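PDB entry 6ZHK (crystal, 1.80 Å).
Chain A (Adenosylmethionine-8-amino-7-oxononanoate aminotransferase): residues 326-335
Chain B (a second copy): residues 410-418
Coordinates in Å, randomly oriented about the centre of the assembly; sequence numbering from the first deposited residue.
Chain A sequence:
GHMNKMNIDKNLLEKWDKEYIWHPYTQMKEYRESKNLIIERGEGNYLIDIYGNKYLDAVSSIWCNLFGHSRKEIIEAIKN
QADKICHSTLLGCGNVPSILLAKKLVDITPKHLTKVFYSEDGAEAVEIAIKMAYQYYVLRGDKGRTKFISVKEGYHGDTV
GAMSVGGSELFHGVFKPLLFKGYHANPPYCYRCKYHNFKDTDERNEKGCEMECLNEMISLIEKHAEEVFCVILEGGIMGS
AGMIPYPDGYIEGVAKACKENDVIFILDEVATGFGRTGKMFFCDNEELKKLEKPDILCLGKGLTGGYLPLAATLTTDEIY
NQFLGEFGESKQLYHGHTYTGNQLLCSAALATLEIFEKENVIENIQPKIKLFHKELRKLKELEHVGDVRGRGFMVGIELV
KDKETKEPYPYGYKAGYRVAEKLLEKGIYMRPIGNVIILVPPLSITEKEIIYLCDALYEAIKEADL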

# COMPACT_ATOMS: atom_id res chain seq x y z
N GLU A 326 -6.28 28.35 3.41
CA GLU A 326 -7.30 28.22 4.44
C GLU A 326 -8.05 26.93 4.15
O GLU A 326 -8.14 26.51 3.00
N PHE A 327 -8.61 26.32 5.19
CA PHE A 327 -9.29 25.05 5.00
C PHE A 327 -10.28 25.11 3.84
O PHE A 327 -10.35 24.18 3.02
N GLY A 328 -11.10 26.18 3.80
CA GLY A 328 -12.23 26.21 2.86
C GLY A 328 -11.78 26.43 1.40
O GLY A 328 -12.57 26.32 0.47
N GLU A 329 -10.50 26.77 1.21
CA GLU A 329 -9.99 26.84 -0.15
C GLU A 329 -9.79 25.43 -0.73
O GLU A 329 -9.58 25.30 -1.94
N SER A 330 -9.77 24.38 0.11
CA SER A 330 -9.68 23.01 -0.37
C SER A 330 -8.47 22.79 -1.28
O SER A 330 -8.54 22.14 -2.33
N LYS A 331 -7.29 23.27 -0.81
CA LYS A 331 -6.03 23.10 -1.52
C LYS A 331 -5.17 21.95 -0.96
O LYS A 331 -4.11 21.69 -1.50
N GLN A 332 -5.59 21.35 0.15
CA GLN A 332 -4.79 20.31 0.81
C GLN A 332 -4.78 19.06 -0.08
O GLN A 332 -5.66 18.89 -0.93
N LEU A 333 -3.74 18.23 0.14
CA LEU A 333 -3.62 17.00 -0.64
C LEU A 333 -4.53 15.98 0.05
O LEU A 333 -4.29 15.54 1.20
N TYR A 334 -5.64 15.67 -0.61
CA TYR A 334 -6.60 14.78 0.01
C TYR A 334 -6.15 13.32 -0.25
O TYR A 334 -6.77 12.57 -0.99
N HIS A 335 -5.09 12.90 0.46
CA HIS A 335 -4.52 11.57 0.25
C HIS A 335 -4.05 11.12 1.62
O HIS A 335 -3.61 11.92 2.45
N PRO B 410 -21.36 25.86 5.40
CA PRO B 410 -20.34 25.91 4.34
C PRO B 410 -19.15 25.05 4.73
O PRO B 410 -18.85 24.85 5.91
N TYR B 411 -18.46 24.52 3.72
CA TYR B 411 -17.34 23.66 4.02
C TYR B 411 -16.36 24.38 4.95
O TYR B 411 -15.83 23.78 5.87
N GLY B 412 -16.11 25.67 4.70
CA GLY B 412 -15.05 26.39 5.38
C GLY B 412 -15.36 26.65 6.84
O GLY B 412 -14.51 27.07 7.61
N TYR B 413 -16.60 26.36 7.24
CA TYR B 413 -17.07 26.63 8.59
C TYR B 413 -16.58 25.53 9.55
O TYR B 413 -16.47 25.76 10.76
N LYS B 414 -16.26 24.34 9.02
CA LYS B 414 -15.72 23.26 9.84
C LYS B 414 -16.63 22.95 11.02
O LYS B 414 -16.17 22.81 12.15
N ALA B 415 -17.94 22.82 10.78
CA ALA B 415 -18.88 22.59 11.87
C ALA B 415 -18.55 21.32 12.65
O ALA B 415 -18.61 21.31 13.89
N GLY B 416 -18.28 20.21 11.96
CA GLY B 416 -17.87 19.02 12.71
C GLY B 416 -16.62 19.19 13.59
O GLY B 416 -16.56 18.65 14.67
N TYR B 417 -15.58 19.88 13.10
CA TYR B 417 -14.40 20.18 13.89
C TYR B 417 -14.76 21.04 15.13
O TYR B 417 -14.16 20.93 16.19
N ARG B 418 -15.75 21.91 15.01
CA ARG B 418 -16.17 22.71 16.20
C ARG B 418 -16.65 21.74 17.28
O ARG B 418 -16.29 21.91 18.43

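P410(B) makes no contact with the other stretch, but its O accepts a hydrogen bond from Y413(B) N at 3.0 Å and so helps set the 3-10 turn that follows.

Y411(B) is central to the contact. Its CA-to-CB bond points sideways, yet with chi1 t (-180°) and chi2 at 68° the end of the side chain comes nearer to chain A. F327(A) points toward chain B with chi1 also t. The two rings form an offset stack, with centroids 4.6 Å apart and planes at 29°. The tilt brings F327(A) CE2 to 3.2 Å from Y411(B) CZ. The hydroxyl is not left unpaired: Y411(B) OH and Y334(A) OH share a hydrogen bond of 2.7 Å. Y334(A) has chi1 m and points toward chain B. Its OH also bonds S330(A) OG at 3.0 Å, so the three hydroxyls form a short chain. S330(A), chi1 t, packs its CB 4.1 Å from Y411(B) CE2.

G412(B) faces G328(A), with the CA atoms 3.8 Å apart. Neither has a side chain, and the backbones can come this close. A CB on G328(A) would lie 3.0 Å from G412(B) CA, a clash.

Y413(B) points away and takes no part. K414(B) precedes the helix at the N-cap position and points toward chain A, with chi1 m and chi2 t. Its aliphatic part covers one face of the F327(A) ring. K414(B) CG makes an off-centre CH-pi contact, 4.1 Å from the ring centroid and 3.6 Å from F327(A) CD2. K414(B) NZ is hydrogen-bonded elsewhere in the structure.

A415(B) and G416(B) are out of reach. Y417(B), chi1 m, points toward chain A and adds a looser apolar contact, its CE2 4.3 Å from F327(A) CE1. R418(B) turns back within its own chain, where its NH1 makes a weak 2.7 Å hydrogen bond to Y413(B) O.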

# COMPACT_ATOMS: atom_id res chain seq x y z
CB GLU A 326 -8.22 29.43 4.33
CG GLU A 326 -7.56 30.62 5.00
CD GLU A 326 -8.60 31.69 5.27
OE1 GLU A 326 -9.57 31.44 6.05
OE2 GLU A 326 -8.45 32.77 4.66
CB PHE A 327 -10.03 24.63 6.27
CG PHE A 327 -10.67 23.27 6.18
CD1 PHE A 327 -9.92 22.13 6.45
CD2 PHE A 327 -12.02 23.14 5.85
CE1 PHE A 327 -10.51 20.87 6.38
CE2 PHE A 327 -12.62 21.89 5.81
CZ PHE A 327 -11.85 20.75 6.03
CB GLU A 329 -8.62 27.55 -0.18
CG GLU A 329 -8.68 29.01 0.22
CD GLU A 329 -7.30 29.65 0.08
OE1 GLU A 329 -6.86 29.92 -1.03
OE2 GLU A 329 -6.63 29.76 1.08
CB SER A 330 -11.06 22.64 -0.95
OG SER A 330 -11.04 21.39 -1.54
CB LYS A 331 -5.17 24.35 -1.37
CG LYS A 331 -5.78 25.55 -2.08
CD LYS A 331 -5.06 26.82 -1.76
CE LYS A 331 -3.69 26.83 -2.39
NZ LYS A 331 -2.89 28.00 -1.92
CB GLN A 332 -5.31 19.98 2.21
CG GLN A 332 -6.72 19.33 2.31
CD GLN A 332 -7.77 20.41 2.56
OE1 GLN A 332 -7.86 21.39 1.82
NE2 GLN A 332 -8.57 20.22 3.60
CB LEU A 333 -2.17 16.55 -0.54
CG LEU A 333 -1.91 15.23 -1.29
CD1 LEU A 333 -2.17 15.41 -2.76
CD2 LEU A 333 -0.44 14.80 -1.13
CB TYR A 334 -7.99 15.02 -0.59
CG TYR A 334 -8.69 16.28 -0.17
CD1 TYR A 334 -9.20 16.46 1.13
CD2 TYR A 334 -8.89 17.31 -1.07
CE1 TYR A 334 -9.82 17.64 1.52
CE2 TYR A 334 -9.48 18.51 -0.68
CZ TYR A 334 -9.98 18.66 0.60
OH TYR A 334 -10.64 19.82 0.94
CB HIS A 335 -3.28 11.66 -0.67
CG HIS A 335 -2.85 10.32 -1.14
ND1 HIS A 335 -3.14 9.87 -2.39
CD2 HIS A 335 -2.20 9.31 -0.51
CE1 HIS A 335 -2.65 8.65 -2.54
NE2 HIS A 335 -2.09 8.31 -1.41
CB PRO B 410 -19.88 27.37 4.28
CG PRO B 410 -20.74 28.14 5.29
CD PRO B 410 -21.76 27.18 5.89
CB TYR B 411 -16.71 23.24 2.70
CG TYR B 411 -15.53 22.32 2.82
CD1 TYR B 411 -15.70 21.02 3.29
CD2 TYR B 411 -14.25 22.72 2.42
CE1 TYR B 411 -14.63 20.14 3.36
CE2 TYR B 411 -13.17 21.85 2.50
CZ TYR B 411 -13.36 20.56 2.96
OH TYR B 411 -12.31 19.69 3.04
CB TYR B 413 -18.59 26.75 8.55
CG TYR B 413 -19.17 27.26 9.84
CD1 TYR B 413 -19.02 28.60 10.18
CD2 TYR B 413 -19.78 26.42 10.75
CE1 TYR B 413 -19.49 29.10 11.38
CE2 TYR B 413 -20.30 26.91 11.94
CZ TYR B 413 -20.15 28.25 12.26
OH TYR B 413 -20.57 28.75 13.45
CB LYS B 414 -14.29 23.61 10.31
CG LYS B 414 -13.30 23.86 9.17
CD LYS B 414 -11.88 24.18 9.61
CE LYS B 414 -11.66 25.64 9.96
NZ LYS B 414 -10.40 25.87 10.72
CB ALA B 415 -20.28 22.50 11.33
CB TYR B 417 -13.33 20.81 13.00
CG TYR B 417 -12.53 19.80 12.17
CD1 TYR B 417 -11.75 18.81 12.77
CD2 TYR B 417 -12.58 19.83 10.78
CE1 TYR B 417 -11.03 17.88 12.01
CE2 TYR B 417 -11.84 18.95 10.01
CZ TYR B 417 -11.08 17.96 10.63
OH TYR B 417 -10.35 17.09 9.87
CB ARG B 418 -17.22 23.74 15.80
CG ARG B 418 -16.62 24.92 15.05
CD ARG B 418 -17.54 25.57 14.05
NE ARG B 418 -17.64 26.99 14.31
CZ ARG B 418 -16.95 27.93 13.67
NH1 ARG B 418 -16.10 27.61 12.72
NH2 ARG B 418 -17.12 29.19 14.00